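Local atomic coordinates of uncharacterized protein (PDB entry 3NQN), a protein that is of unknown function but binds calcium ions and belongs to a family grouped with the Bet v 1-like proteins. Residues A[145-148]-A[149-153]. Residues are numbered along the deposited sequence; the frame is centred on the assembly and turned at random.
Sequences KALP and EGLAA
Leu151 sits one helical turn beyond Leu147 and meets it through both backbone and side chain. Its N hydrogen-bonds to Leu147 O at 2.8 Å, with an N-H...O angle of 177°. Followed outward, Leu151 CB rests 3.6 Å from Leu147 O, and CG lies a little farther off. CD1, swung 74° from CA about the CB-CG bond (chi2), reaches back over the preceding turn, 3.5 Å from Leu147 O and 3.8 Å from Leu147 CD2; the two leucine side chains cross at a slant. Both reach Val35 and strand 104-114, Leu147 against Phe109 and Phe111, Leu151 against Phe107, while Leu151 also touches Phe10 and Leu12 of strand 5-13. Gly150 N hydrogen-bonds to Ala146 O at 3.0 Å, as does Ala152 N to Pro148 O. Pro148, whose N has no hydrogen to give to the turn before, marks a kink; the turns after it keep their hydrogen bonds. Glu149 CB passes 3.3 Å from Ala146 O before its extended chain carries OE1 to a salt bridge with Arg36. The i to i+4 leucine pair is typical of an amphipathic helix, here the long C-terminal helix packed on the antiparallel sheet of a Bet v 1-like fold.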
ATOM      1  N   LYS A 145      -4.146   1.506 -22.638  1.00 29.61           N
ATOM      2  CA  LYS A 145      -3.509   1.978 -23.855  1.00 29.48           C
ATOM      3  C   LYS A 145      -2.127   1.401 -24.096  1.00 29.49           C
ATOM      4  O   LYS A 145      -1.714   1.283 -25.242  1.00 27.38           O
ATOM      5  CB  LYS A 145      -3.451   3.491 -23.863  1.00 29.62           C
ATOM      6  CG  LYS A 145      -4.820   4.153 -24.092  1.00 34.62           C
ATOM      7  CD  LYS A 145      -4.677   5.661 -24.048  1.00 38.90           C
ATOM      8  CE  LYS A 145      -6.024   6.353 -24.154  1.00 46.77           C
ATOM      9  NZ  LYS A 145      -5.901   7.815 -23.882  1.00 51.49           N
ATOM     10  N   ALA A 146      -1.416   1.020 -23.028  1.00 29.94           N
ATOM     11  CA  ALA A 146      -0.063   0.471 -23.179  1.00 30.49           C
ATOM     12  C   ALA A 146      -0.043  -1.056 -23.362  1.00 28.64           C
ATOM     13  O   ALA A 146       0.999  -1.623 -23.673  1.00 27.26           O
ATOM     14  CB  ALA A 146       0.835   0.888 -21.961  1.00 28.91           C
ATOM     15  N   LEU A 147      -1.184  -1.712 -23.193  1.00 30.43           N
ATOM     16  CA  LEU A 147      -1.229  -3.181 -23.270  1.00 32.08           C
ATOM     17  C   LEU A 147      -0.692  -3.786 -24.567  1.00 30.86           C
ATOM     18  O   LEU A 147       0.039  -4.756 -24.521  1.00 30.75           O
ATOM     19  CB  LEU A 147      -2.636  -3.734 -22.978  1.00 31.69           C
ATOM     20  CG  LEU A 147      -2.945  -4.039 -21.532  1.00 35.09           C
ATOM     21  CD1 LEU A 147      -4.390  -4.554 -21.394  1.00 37.78           C
ATOM     22  CD2 LEU A 147      -1.937  -5.057 -20.954  1.00 35.06           C
ATOM     23  N   PRO A 148      -1.086  -3.240 -25.730  1.00 30.85           N
ATOM     24  CA  PRO A 148      -0.544  -3.834 -26.954  1.00 29.94           C
ATOM     25  C   PRO A 148       0.998  -3.823 -26.990  1.00 32.04           C
ATOM     26  O   PRO A 148       1.610  -4.807 -27.374  1.00 31.74           O
ATOM     27  CB  PRO A 148      -1.137  -2.959 -28.055  1.00 31.06           C
ATOM     28  CG  PRO A 148      -2.489  -2.512 -27.464  1.00 31.98           C
ATOM     29  CD  PRO A 148      -2.199  -2.304 -26.000  1.00 32.40           C
ATOM     30  N   GLU A 149       1.587  -2.705 -26.590  1.00 32.06           N
ATOM     31  CA  GLU A 149       3.030  -2.562 -26.502  1.00 31.84           C
ATOM     32  C   GLU A 149       3.604  -3.616 -25.543  1.00 34.15           C
ATOM     33  O   GLU A 149       4.556  -4.332 -25.877  1.00 32.36           O
ATOM     34  CB  GLU A 149       3.369  -1.147 -25.990  1.00 32.23           C
ATOM     35  CG  GLU A 149       4.874  -0.845 -25.879  1.00 35.05           C
ATOM     36  CD  GLU A 149       5.161   0.539 -25.324  1.00 36.12           C
ATOM     37  OE1 GLU A 149       4.467   0.975 -24.361  1.00 39.94           O
ATOM     38  OE2 GLU A 149       6.105   1.188 -25.835  1.00 35.93           O
ATOM     39  N   GLY A 150       2.970  -3.747 -24.373  1.00 34.92           N
ATOM     40  CA  GLY A 150       3.407  -4.695 -23.349  1.00 33.94           C
ATOM     41  C   GLY A 150       3.325  -6.140 -23.771  1.00 35.34           C
ATOM     42  O   GLY A 150       4.260  -6.898 -23.559  1.00 33.78           O
ATOM     43  N   LEU A 151       2.193  -6.549 -24.336  1.00 33.29           N
ATOM     44  CA  LEU A 151       2.080  -7.906 -24.816  1.00 34.94           C
ATOM     45  C   LEU A 151       3.090  -8.175 -25.933  1.00 36.03           C
ATOM     46  O   LEU A 151       3.722  -9.223 -25.954  1.00 33.60           O
ATOM     47  CB  LEU A 151       0.650  -8.243 -25.275  1.00 35.11           C
ATOM     48  CG  LEU A 151      -0.206  -8.886 -24.173  1.00 39.77           C
ATOM     49  CD1 LEU A 151      -0.639  -7.855 -23.140  1.00 39.26           C
ATOM     50  CD2 LEU A 151      -1.369  -9.547 -24.746  1.00 48.28           C
ATOM     51  N   ALA A 152       3.260  -7.218 -26.845  1.00 36.12           N
ATOM     52  CA  ALA A 152       4.219  -7.401 -27.952  1.00 38.03           C
ATOM     53  C   ALA A 152       5.646  -7.588 -27.415  1.00 38.25           C
ATOM     54  O   ALA A 152       6.390  -8.418 -27.913  1.00 40.01           O
ATOM     55  CB  ALA A 152       4.153  -6.226 -28.934  1.00 36.42           C
ATOM     56  N   ALA A 153       5.986  -6.856 -26.352  1.00 38.06           N
ATOM     57  CA  ALA A 153       7.304  -6.972 -25.717  1.00 37.66           C
ATOM     58  C   ALA A 153       7.585  -8.386 -25.171  1.00 37.13           C
ATOM     59  O   ALA A 153       8.719  -8.757 -25.000  1.00 37.20           O
ATOM     60  CB  ALA A 153       7.449  -5.951 -24.623  1.00 35.88           C
TER